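AOC_like domain-containing protein (Frankia sp. Cc1.17, PDB 7DVI) catalyses an exo-selective intermolecular Diels-Alder reaction on non-natural substrates and folds as an allene oxide cyclase-like beta barrel. Local coordinates at residues A[66-72]-A[84-90]; A[92-98]-A[119-125]; A[127-133]-A[145-151]. All blocks are in the same frame, centred on the assembly; numbering follows the deposited sequence.

Contact 1 of 3, residues A[66-72]-A[84-90]. With EDO (1,2-ethanediol), chain G; EDO (1,2-ethanediol), chain R.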
loop_
_atom_site.group_PDB
_atom_site.type_symbol
_atom_site.label_atom_id
_atom_site.label_comp_id
_atom_site.label_asym_id
_atom_site.label_seq_id
_atom_site.Cartn_x
_atom_site.Cartn_y
_atom_site.Cartn_z
ATOM N N ILE A 66 -10.874 16.366 -11.533
ATOM C CA ILE A 66 -9.761 17.005 -10.782
ATOM C C ILE A 66 -9.213 15.995 -9.754
ATOM O O ILE A 66 -9.905 15.032 -9.381
ATOM C CB ILE A 66 -10.179 18.334 -10.120
ATOM C CG1 ILE A 66 -11.106 18.104 -8.930
ATOM C CG2 ILE A 66 -10.761 19.337 -11.121
ATOM C CD1 ILE A 66 -11.079 19.200 -7.885
ATOM N N THR A 67 -7.994 16.248 -9.285
ATOM C CA THR A 67 -7.418 15.587 -8.100
ATOM C C THR A 67 -6.814 16.651 -7.188
ATOM O O THR A 67 -6.230 17.665 -7.654
ATOM C CB THR A 67 -6.440 14.463 -8.455
ATOM O OG1 THR A 67 -6.071 13.924 -7.177
ATOM C CG2 THR A 67 -5.218 14.931 -9.214
ATOM N N ILE A 68 -7.005 16.451 -5.905
ATOM C CA ILE A 68 -6.442 17.294 -4.838
ATOM C C ILE A 68 -5.676 16.351 -3.907
ATOM O O ILE A 68 -6.248 15.321 -3.497
ATOM C CB ILE A 68 -7.524 18.127 -4.142
ATOM C CG1 ILE A 68 -8.101 19.184 -5.097
ATOM C CG2 ILE A 68 -6.946 18.759 -2.889
ATOM C CD1 ILE A 68 -9.095 20.121 -4.477
ATOM N N GLY A 69 -4.412 16.666 -3.628
ATOM C CA GLY A 69 -3.581 15.713 -2.894
ATOM C C GLY A 69 -2.319 16.316 -2.306
ATOM O O GLY A 69 -2.109 17.557 -2.360
ATOM N N ARG A 70 -1.561 15.452 -1.660
ATOM C CA ARG A 70 -0.282 15.899 -1.039
ATOM C C ARG A 70 0.700 14.747 -1.077
ATOM O O ARG A 70 0.300 13.546 -1.354
ATOM C CB ARG A 70 -0.573 16.519 0.326
ATOM C CG ARG A 70 -1.073 15.561 1.406
ATOM C CD ARG A 70 0.022 14.959 2.269
ATOM N NE ARG A 70 0.430 15.936 3.273
ATOM C CZ ARG A 70 1.370 15.725 4.192
ATOM N NH1 ARG A 70 2.063 14.608 4.180
ATOM N NH2 ARG A 70 1.641 16.645 5.098
ATOM N N TYR A 71 1.958 15.052 -0.747
ATOM C CA TYR A 71 3.024 14.022 -0.740
ATOM C C TYR A 71 4.119 14.439 0.244
ATOM O O TYR A 71 4.210 15.607 0.596
ATOM C CB TYR A 71 3.499 13.753 -2.161
ATOM C CG TYR A 71 4.089 14.963 -2.812
ATOM C CD1 TYR A 71 3.280 15.930 -3.401
ATOM C CD2 TYR A 71 5.467 15.186 -2.794
ATOM C CE1 TYR A 71 3.831 17.067 -3.984
ATOM C CE2 TYR A 71 6.027 16.303 -3.403
ATOM C CZ TYR A 71 5.205 17.264 -3.961
ATOM O OH TYR A 71 5.746 18.371 -4.545
ATOM N N GLU A 72 4.887 13.465 0.703
ATOM C CA GLU A 72 5.867 13.668 1.789
ATOM C C GLU A 72 7.037 12.748 1.513
ATOM O O GLU A 72 6.812 11.528 1.268
ATOM C CB GLU A 72 5.266 13.362 3.147
ATOM C CG GLU A 72 6.229 13.608 4.282
ATOM C CD GLU A 72 5.617 13.600 5.655
ATOM O OE1 GLU A 72 4.361 13.447 5.754
ATOM O OE2 GLU A 72 6.373 13.824 6.629
ATOM N N THR A 84 8.456 8.164 -0.979
ATOM C CA THR A 84 7.581 9.343 -0.937
ATOM C C THR A 84 6.130 8.834 -0.824
ATOM O O THR A 84 5.727 7.987 -1.657
ATOM C CB THR A 84 7.851 10.189 -2.194
ATOM O OG1 THR A 84 9.249 10.489 -2.254
ATOM C CG2 THR A 84 7.113 11.501 -2.184
ATOM N N TYR A 85 5.380 9.377 0.129
ATOM C CA TYR A 85 3.988 8.939 0.400
ATOM C C TYR A 85 3.026 9.977 -0.124
ATOM O O TYR A 85 3.052 11.116 0.373
ATOM C CB TYR A 85 3.761 8.638 1.873
ATOM C CG TYR A 85 2.550 7.754 2.081
ATOM C CD1 TYR A 85 2.671 6.386 1.945
ATOM C CD2 TYR A 85 1.285 8.295 2.287
ATOM C CE1 TYR A 85 1.579 5.555 2.103
ATOM C CE2 TYR A 85 0.178 7.471 2.464
ATOM C CZ TYR A 85 0.332 6.101 2.356
ATOM O OH TYR A 85 -0.740 5.264 2.473
ATOM N N TYR A 86 2.175 9.538 -1.059
ATOM C CA TYR A 86 1.148 10.350 -1.740
ATOM C C TYR A 86 -0.246 9.950 -1.205
ATOM O O TYR A 86 -0.519 8.749 -0.925
ATOM C CB TYR A 86 1.172 10.091 -3.245
ATOM C CG TYR A 86 2.331 10.691 -3.969
ATOM C CD1 TYR A 86 3.558 10.041 -3.995
ATOM C CD2 TYR A 86 2.203 11.886 -4.671
ATOM C CE1 TYR A 86 4.645 10.591 -4.649
ATOM C CE2 TYR A 86 3.286 12.418 -5.375
ATOM C CZ TYR A 86 4.513 11.791 -5.320
ATOM O OH TYR A 86 5.589 12.316 -5.977
ATOM N N SER A 87 -1.084 10.950 -1.032
ATOM C CA SER A 87 -2.518 10.807 -0.692
ATOM C C SER A 87 -3.319 11.821 -1.495
ATOM O O SER A 87 -2.974 13.039 -1.399
ATOM C CB SER A 87 -2.741 11.023 0.766
ATOM O OG SER A 87 -3.971 10.461 1.144
ATOM N N GLU A 88 -4.378 11.364 -2.159
ATOM C CA GLU A 88 -5.218 12.282 -2.934
ATOM C C GLU A 88 -6.676 11.776 -3.040
ATOM O O GLU A 88 -6.939 10.570 -2.906
ATOM C CB GLU A 88 -4.637 12.472 -4.333
ATOM C CG GLU A 88 -4.629 11.246 -5.156
ATOM C CD GLU A 88 -3.752 11.328 -6.377
ATOM O OE1 GLU A 88 -3.782 12.405 -7.059
ATOM O OE2 GLU A 88 -3.161 10.270 -6.707
ATOM N N ASP A 89 -7.526 12.693 -3.445
ATOM C CA ASP A 89 -8.942 12.408 -3.815
ATOM C C ASP A 89 -9.199 12.947 -5.231
ATOM O O ASP A 89 -8.916 14.138 -5.472
ATOM C CB ASP A 89 -9.836 12.993 -2.750
ATOM C CG ASP A 89 -9.503 12.420 -1.386
ATOM O OD1 ASP A 89 -9.713 11.221 -1.210
ATOM O OD2 ASP A 89 -8.986 13.183 -0.539
ATOM N N LEU A 90 -9.715 12.075 -6.099
ATOM C CA LEU A 90 -10.071 12.364 -7.509
ATOM C C LEU A 90 -11.597 12.468 -7.608
ATOM O O LEU A 90 -12.304 11.546 -7.109
ATOM C CB LEU A 90 -9.497 11.257 -8.381
ATOM C CG LEU A 90 -7.974 11.087 -8.264
ATOM C CD1 LEU A 90 -7.622 9.905 -7.367
ATOM C CD2 LEU A 90 -7.328 10.903 -9.629
HETATM C C1 EDO G . 3.128 16.057 8.458
HETATM O O1 EDO G . 3.661 16.390 7.164
HETATM C C2 EDO G . 3.402 14.659 8.965
HETATM O O2 EDO G . 3.168 13.557 8.034
HETATM C C1 EDO R . 4.806 15.556 -7.261
HETATM O O1 EDO R . 5.216 14.236 -7.414
HETATM C C2 EDO R . 3.467 15.783 -7.861
HETATM O O2 EDO R . 3.179 17.158 -8.119
HETATM O O HOH W 1 1.961 12.018 2.620
#

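Contact 2 of 3, residues A[92-98]-A[119-125]. With EDO (1,2-ethanediol), chain I; EDO (1,2-ethanediol), chain H.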
loop_
_atom_site.group_PDB
_atom_site.type_symbol
_atom_site.label_atom_id
_atom_site.label_comp_id
_atom_site.label_asym_id
_atom_site.label_seq_id
_atom_site.Cartn_x
_atom_site.Cartn_y
_atom_site.Cartn_z
ATOM N N LEU A 92 -14.205 12.897 -10.311
ATOM C CA LEU A 92 -14.358 12.707 -11.770
ATOM C C LEU A 92 -15.840 12.769 -12.197
ATOM O O LEU A 92 -16.745 12.726 -11.325
ATOM C CB LEU A 92 -13.720 11.381 -12.171
ATOM C CG LEU A 92 -12.324 11.127 -11.603
ATOM C CD1 LEU A 92 -11.776 9.837 -12.102
ATOM C CD2 LEU A 92 -11.371 12.252 -11.960
ATOM N N ARG A 93 -16.061 12.932 -13.514
ATOM C CA ARG A 93 -17.414 13.074 -14.121
ATOM C C ARG A 93 -18.246 11.831 -13.723
ATOM O O ARG A 93 -19.407 11.999 -13.395
ATOM C CB ARG A 93 -17.287 13.396 -15.625
ATOM C CG ARG A 93 -16.688 12.307 -16.521
ATOM C CD ARG A 93 -16.400 12.747 -17.967
ATOM N NE ARG A 93 -15.819 11.688 -18.798
ATOM C CZ ARG A 93 -14.866 11.866 -19.710
ATOM N NH1 ARG A 93 -14.388 10.831 -20.379
ATOM N NH2 ARG A 93 -14.355 13.057 -19.913
ATOM N N ASP A 94 -17.630 10.649 -13.654
ATOM C CA ASP A 94 -18.317 9.351 -13.424
ATOM C C ASP A 94 -18.145 8.813 -11.980
ATOM O O ASP A 94 -18.651 7.728 -11.691
ATOM C CB ASP A 94 -17.856 8.366 -14.491
ATOM C CG ASP A 94 -16.351 8.095 -14.495
ATOM O OD1 ASP A 94 -15.601 8.711 -13.682
ATOM O OD2 ASP A 94 -15.937 7.281 -15.304
ATOM N N GLY A 95 -17.516 9.543 -11.049
ATOM C CA GLY A 95 -17.438 9.090 -9.647
ATOM C C GLY A 95 -16.217 9.652 -8.909
ATOM O O GLY A 95 -15.610 10.637 -9.382
ATOM N N ILE A 96 -15.992 9.143 -7.699
ATOM C CA ILE A 96 -14.979 9.698 -6.735
ATOM C C ILE A 96 -14.096 8.536 -6.326
ATOM O O ILE A 96 -14.626 7.443 -6.153
ATOM C CB ILE A 96 -15.622 10.390 -5.525
ATOM C CG1 ILE A 96 -16.463 11.598 -5.966
ATOM C CG2 ILE A 96 -14.574 10.813 -4.475
ATOM C CD1 ILE A 96 -17.290 12.217 -4.850
ATOM N N ILE A 97 -12.778 8.796 -6.229
ATOM C CA ILE A 97 -11.733 7.785 -5.916
ATOM C C ILE A 97 -10.802 8.374 -4.837
ATOM O O ILE A 97 -10.439 9.574 -4.939
ATOM C CB ILE A 97 -10.936 7.401 -7.165
ATOM C CG1 ILE A 97 -11.823 6.754 -8.227
ATOM C CG2 ILE A 97 -9.732 6.511 -6.811
ATOM C CD1 ILE A 97 -11.173 6.687 -9.586
ATOM N N HIS A 98 -10.481 7.565 -3.833
ATOM C CA HIS A 98 -9.385 7.867 -2.877
ATOM C C HIS A 98 -8.180 7.019 -3.255
ATOM O O HIS A 98 -8.323 5.795 -3.429
ATOM C CB HIS A 98 -9.797 7.673 -1.413
ATOM C CG HIS A 98 -8.639 7.895 -0.512
ATOM N ND1 HIS A 98 -8.098 9.136 -0.371
ATOM C CD2 HIS A 98 -7.834 7.029 0.152
ATOM C CE1 HIS A 98 -7.029 9.060 0.412
ATOM N NE2 HIS A 98 -6.846 7.771 0.747
ATOM N N VAL A 119 -9.262 3.185 -4.313
ATOM C CA VAL A 119 -10.565 2.575 -3.930
ATOM C C VAL A 119 -11.665 3.525 -4.391
ATOM O O VAL A 119 -11.577 4.759 -4.160
ATOM C CB VAL A 119 -10.662 2.271 -2.416
ATOM C CG1 VAL A 119 -10.475 3.503 -1.551
ATOM C CG2 VAL A 119 -11.995 1.589 -2.079
ATOM N N GLY A 120 -12.735 2.964 -4.954
ATOM C CA GLY A 120 -13.924 3.746 -5.329
ATOM C C GLY A 120 -14.718 4.140 -4.124
ATOM O O GLY A 120 -14.933 3.300 -3.267
ATOM N N LEU A 121 -15.102 5.398 -4.071
ATOM C CA LEU A 121 -16.019 5.919 -3.058
ATOM C C LEU A 121 -17.427 6.133 -3.645
ATOM O O LEU A 121 -18.368 6.090 -2.851
ATOM C CB LEU A 121 -15.454 7.221 -2.509
ATOM C CG LEU A 121 -14.039 7.146 -1.919
ATOM C CD1 LEU A 121 -13.673 8.524 -1.374
ATOM C CD2 LEU A 121 -13.953 6.078 -0.843
ATOM N N ASP A 122 -17.595 6.366 -4.941
ATOM C CA ASP A 122 -18.886 6.909 -5.430
ATOM C C ASP A 122 -19.013 6.691 -6.927
ATOM O O ASP A 122 -17.989 6.514 -7.603
ATOM C CB ASP A 122 -19.062 8.393 -5.064
ATOM C CG ASP A 122 -20.505 8.856 -4.897
ATOM O OD1 ASP A 122 -21.409 8.008 -5.110
ATOM O OD2 ASP A 122 -20.720 10.044 -4.576
ATOM N N GLY A 123 -20.267 6.705 -7.425
ATOM C CA GLY A 123 -20.522 6.551 -8.865
ATOM C C GLY A 123 -19.988 5.236 -9.350
ATOM O O GLY A 123 -20.125 4.205 -8.642
ATOM N N VAL A 124 -19.428 5.198 -10.552
ATOM C CA VAL A 124 -19.134 3.879 -11.198
ATOM C C VAL A 124 -18.064 3.108 -10.395
ATOM O O VAL A 124 -17.946 1.890 -10.601
ATOM C CB VAL A 124 -18.698 4.050 -12.670
ATOM C CG1 VAL A 124 -19.841 4.632 -13.504
ATOM C CG2 VAL A 124 -17.436 4.906 -12.798
ATOM N N TYR A 125 -17.280 3.777 -9.534
ATOM C CA TYR A 125 -16.115 3.138 -8.850
ATOM C C TYR A 125 -16.537 2.431 -7.553
ATOM O O TYR A 125 -15.717 1.738 -6.898
ATOM C CB TYR A 125 -15.064 4.223 -8.560
ATOM C CG TYR A 125 -14.676 4.987 -9.787
ATOM C CD1 TYR A 125 -13.951 4.362 -10.792
ATOM C CD2 TYR A 125 -15.044 6.302 -9.975
ATOM C CE1 TYR A 125 -13.604 5.033 -11.952
ATOM C CE2 TYR A 125 -14.696 6.984 -11.132
ATOM C CZ TYR A 125 -13.972 6.342 -12.121
ATOM O OH TYR A 125 -13.601 7.000 -13.273
HETATM C C1 EDO I . -17.359 15.202 -8.811
HETATM O O1 EDO I . -17.566 13.835 -8.542
HETATM C C2 EDO I . -17.838 16.112 -7.753
HETATM O O2 EDO I . -18.795 15.512 -6.917
HETATM C C1 EDO H . -16.376 5.127 -18.666
HETATM O O1 EDO H . -16.055 6.073 -19.656
HETATM C C2 EDO H . -17.319 5.609 -17.642
HETATM O O2 EDO H . -17.439 7.001 -17.575
#

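Contact 3 of 3, residues A[127-133]-A[145-151]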
loop_
_atom_site.group_PDB
_atom_site.type_symbol
_atom_site.label_atom_id
_atom_site.label_comp_id
_atom_site.label_asym_id
_atom_site.label_seq_id
_atom_site.Cartn_x
_atom_site.Cartn_y
_atom_site.Cartn_z
ATOM N N GLY A 127 -17.528 -0.032 -4.920
ATOM C CA GLY A 127 -17.296 -1.481 -4.856
ATOM C C GLY A 127 -16.176 -1.960 -5.739
ATOM O O GLY A 127 -15.980 -3.201 -5.851
ATOM N N LEU A 128 -15.407 -1.034 -6.310
ATOM C CA LEU A 128 -14.206 -1.380 -7.085
ATOM C C LEU A 128 -12.924 -0.873 -6.360
ATOM O O LEU A 128 -13.014 0.135 -5.672
ATOM C CB LEU A 128 -14.274 -0.630 -8.403
ATOM C CG LEU A 128 -15.128 -1.220 -9.518
ATOM C CD1 LEU A 128 -16.290 -2.003 -9.012
ATOM C CD2 LEU A 128 -15.502 -0.165 -10.522
ATOM N N ASP A 129 -11.778 -1.398 -6.759
ATOM C CA ASP A 129 -10.461 -0.852 -6.313
ATOM C C ASP A 129 -9.428 -1.224 -7.378
ATOM O O ASP A 129 -9.758 -1.969 -8.321
ATOM C CB ASP A 129 -10.153 -1.348 -4.901
ATOM C CG ASP A 129 -9.798 -2.821 -4.781
ATOM O OD1 ASP A 129 -9.535 -3.479 -5.802
ATOM O OD2 ASP A 129 -9.749 -3.296 -3.635
ATOM N N GLY A 130 -8.195 -0.697 -7.254
ATOM C CA GLY A 130 -7.157 -0.863 -8.281
ATOM C C GLY A 130 -6.018 0.130 -8.041
ATOM O O GLY A 130 -5.533 0.214 -6.892
ATOM N N ARG A 131 -5.679 0.925 -9.037
ATOM C CA ARG A 131 -4.459 1.746 -9.019
ATOM C C ARG A 131 -4.700 3.023 -9.773
ATOM O O ARG A 131 -5.520 3.033 -10.724
ATOM C CB ARG A 131 -3.309 0.982 -9.661
ATOM C CG ARG A 131 -2.726 -0.070 -8.734
ATOM C CD ARG A 131 -1.550 -0.756 -9.387
ATOM N NE ARG A 131 -0.459 0.169 -9.740
ATOM C CZ ARG A 131 0.524 0.551 -8.925
ATOM N NH1 ARG A 131 0.536 0.158 -7.668
ATOM N NH2 ARG A 131 1.478 1.348 -9.357
ATOM N N ARG A 132 -4.034 4.058 -9.286
ATOM C CA ARG A 132 -3.909 5.398 -9.888
ATOM C C ARG A 132 -2.415 5.467 -10.211
ATOM O O ARG A 132 -1.620 5.182 -9.341
ATOM C CB ARG A 132 -4.343 6.500 -8.927
ATOM C CG ARG A 132 -4.267 7.906 -9.502
ATOM C CD ARG A 132 -2.892 8.541 -9.597
ATOM N NE ARG A 132 -2.961 9.969 -9.398
ATOM C CZ ARG A 132 -2.920 10.889 -10.338
ATOM N NH1 ARG A 132 -2.782 10.555 -11.600
ATOM N NH2 ARG A 132 -3.016 12.151 -10.009
ATOM N N GLU A 133 -2.083 5.776 -11.449
ATOM C CA GLU A 133 -0.694 5.751 -11.945
ATOM C C GLU A 133 -0.453 7.035 -12.714
ATOM O O GLU A 133 -1.439 7.664 -13.153
ATOM C CB GLU A 133 -0.459 4.514 -12.812
ATOM C CG GLU A 133 -0.396 3.222 -12.040
ATOM C CD GLU A 133 -0.532 1.974 -12.898
ATOM O OE1 GLU A 133 -0.637 2.095 -14.143
ATOM O OE2 GLU A 133 -0.587 0.888 -12.308
ATOM N N ALA A 145 -1.468 10.197 -17.095
ATOM C CA ALA A 145 -2.041 9.402 -15.984
ATOM C C ALA A 145 -2.911 8.256 -16.531
ATOM O O ALA A 145 -3.227 8.193 -17.761
ATOM C CB ALA A 145 -2.753 10.332 -15.046
ATOM N N ARG A 146 -3.124 7.264 -15.685
ATOM C CA ARG A 146 -4.091 6.181 -15.936
ATOM C C ARG A 146 -4.743 5.784 -14.613
ATOM O O ARG A 146 -4.129 5.947 -13.498
ATOM C CB ARG A 146 -3.479 5.025 -16.723
ATOM C CG ARG A 146 -2.489 4.146 -15.991
ATOM C CD ARG A 146 -1.991 3.103 -16.968
ATOM N NE ARG A 146 -3.027 2.144 -17.371
ATOM C CZ ARG A 146 -3.415 1.102 -16.646
ATOM N NH1 ARG A 146 -4.337 0.290 -17.124
ATOM N NH2 ARG A 146 -2.916 0.881 -15.440
ATOM N N ILE A 147 -5.977 5.335 -14.746
ATOM C CA ILE A 147 -6.835 4.871 -13.621
ATOM C C ILE A 147 -7.424 3.537 -14.038
ATOM O O ILE A 147 -7.943 3.418 -15.162
ATOM C CB ILE A 147 -7.885 5.933 -13.311
ATOM C CG1 ILE A 147 -7.225 7.249 -12.913
ATOM C CG2 ILE A 147 -8.854 5.444 -12.254
ATOM C CD1 ILE A 147 -8.144 8.401 -12.945
ATOM N N SER A 148 -7.273 2.547 -13.188
ATOM C CA SER A 148 -7.708 1.179 -13.492
ATOM C C SER A 148 -8.287 0.555 -12.216
ATOM O O SER A 148 -7.520 0.323 -11.278
ATOM C CB SER A 148 -6.552 0.454 -14.099
ATOM O OG SER A 148 -6.898 -0.864 -14.402
ATOM N N LEU A 149 -9.619 0.412 -12.134
ATOM C CA LEU A 149 -10.311 -0.190 -10.967
ATOM C C LEU A 149 -11.169 -1.376 -11.432
ATOM O O LEU A 149 -11.694 -1.324 -12.580
ATOM C CB LEU A 149 -11.126 0.894 -10.274
ATOM C CG LEU A 149 -10.375 1.752 -9.250
ATOM C CD1 LEU A 149 -9.552 2.850 -9.914
ATOM C CD2 LEU A 149 -11.333 2.381 -8.285
ATOM N N HIS A 150 -11.340 -2.371 -10.559
ATOM C CA HIS A 150 -11.827 -3.740 -10.862
ATOM C C HIS A 150 -12.631 -4.188 -9.659
ATOM O O HIS A 150 -12.374 -3.687 -8.532
ATOM C CB HIS A 150 -10.677 -4.727 -11.199
ATOM C CG HIS A 150 -9.683 -4.143 -12.145
ATOM N ND1 HIS A 150 -9.745 -4.348 -13.536
ATOM C CD2 HIS A 150 -8.627 -3.310 -11.935
ATOM C CE1 HIS A 150 -8.779 -3.666 -14.131
ATOM N NE2 HIS A 150 -8.075 -3.011 -13.165
ATOM N N GLY A 151 -13.579 -5.087 -9.906
ATOM C CA GLY A 151 -14.588 -5.497 -8.916
ATOM C C GLY A 151 -14.069 -6.613 -8.031
ATOM O O GLY A 151 -14.795 -7.096 -7.113
ATOM O OXT GLY A 151 -12.906 -7.000 -8.263
#

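Contact 1 of 3, residues A[66-72]-A[84-90]
Y71 and Y86 form a non-hydrogen-bonded pair of two antiparallel strands, with their side chains side by side and pointing the same way. Their ring planes differ by only 19°, yet the centroids of the Y71 and Y86 rings stand 5.2 Å apart, so the rings barely overlap. What lies over the Y86 ring is CB of Y71, 3.5 Å from the Y86 centroid, a CH-pi contact. The Y71 ring is set by its CG lying between the backbone N and the carbonyl carbon (chi1 61°), and its edge meets T84, CD2 of Y71 being 4.1 Å from CG2 of T84. Farther along the same face T67 and E88 cross obliquely. OG1 of T67 donates to OE1 of E88 at 2.7 Å, meeting the carboxylate on its anti side but 32° out of plane. Between these pairs G69 faces E88 with a CA-CA distance of 3.8 Å; a CB on G69 would clash with CB of E88. The other face is largely polar. R70, bent at its second and third torsions, brings NH1 to OE1 of E72 at 3.0 Å, a salt bridge in the guanidinium plane, and a water links NH1 of R70 to O of Y85. Paired backbone bonds join I68 to D89 and R70 to S87. The strands make a hairpin of the barrel, flanked by strands 49-57 and 95-104. Helix 105-109 packs on T84 and Y86, W134 meets Y86 edge-to-face, and OE2 of E88 reaches across the interior to R132 and Y116.

Contact 2 of 3, residues A[92-98]-A[119-125]
I97 lays its CD1 over the centre of the Y125 ring, 3.6 Å from the Y125 centroid and 3° off its normal, a CH-pi contact. The opposite ring face carries CG2 of V124, so the ring is sandwiched between two methyl groups, while CD1 of L92 comes within 3.6 Å of OH of Y125. This centre sits at one end of two neighbouring antiparallel strands of the barrel, where a classic beta bulge shifts the register: L121 and D122 both face I96. The evidence is that O of I96 takes two successive amides, N of L121 at 3.0 Å and, weakly, N of D122, while N of I96 in turn bonds weakly to O of D122. On the bulge's outer face CG2 of I96 touches CD1 of L121 at 4.0 Å, and CD1 of L121 also rests against CB of H98. G95 lies at the edge of the Y125 ring, where a CB would fall only 2.7 Å from CD2 of Y125. Farther out two turns meet, L92 to G95 and D122 to Y125, joined by a nearly straight bond of 2.9 Å from N of V124 to O of D94. The D94 carboxylate, its plane 88° from the Y125 ring, also has H25 as a partner through OD2. With CG of D94 between the backbone N and the carbonyl carbon (chi1 60°), its OD1 takes the Y125 hydroxyl on the syn side but clearly out of the carboxylate plane, OH to OD1 2.7 Å.

Contact 3 of 3, residues A[127-133]-A[145-151]
E133 and R146, a hydrogen-bonded pair across two antiparallel strands, lie side by side and point the same way. Followed outward, CB of E133 packs on CG of R146 at 3.8 Å, and with CG of E133 anti to its carbonyl carbon (chi1 -72°) the extended chain carries the carboxylate along the arginine. There OE1 of E133 receives NH2 of R146 at 2.9 Å, a salt bridge lying near the guanidinium plane but coming from above the carboxylate plane; the two planes are 38° apart. OE1 of E133 also lies 3.3 Å from CD of R146. The second oxygen, OE2, uses its anti lone pair to take NE of R131 at 2.7 Å. One carboxylate thus joins two arginines whose charged atoms stay apart, which probably eases their like charge. A leucine in place of E133 would probably leave NE of R131 without this mate and R146 relying on E26, its other carboxylate partner. On the other face NH1 of R132 meets CB of A145 at 3.5 Å, while E88 and E30 form salt bridges with NE and NH2 of R132. Nearer the C terminus CB of L128 packs against CB of L149, while D129 and the terminal carboxylate of G151 both form salt bridges with K77 of the second subunit, and D129 also hydrogen-bonds Y75 of that subunit. Paired backbone bonds give the regular ladder of a beta hairpin, the last of the barrel, with a salt-bridge network on one face.

From the N terminus, contact 1 closes first, pairing strands 63-76 and 82-92 with 11 residues between its segments, six of them still strand. Contact 2 follows in series, spanning 20 residues that include helix 105-109 to join the start of strand 95-104 to the end of strand 114-121. Contact 3 then closes the last hairpin, so the three loops neither nest nor cross. Backbone bonds between neighbouring strands link them: N of L90 to O of I97, probably a hydrogen bond, from contact 1 to contact 2, and N of G120 to O of L128, likewise, from contact 2 to contact 3. Inside the barrel I147 touches both L90 and I97, bringing all three together.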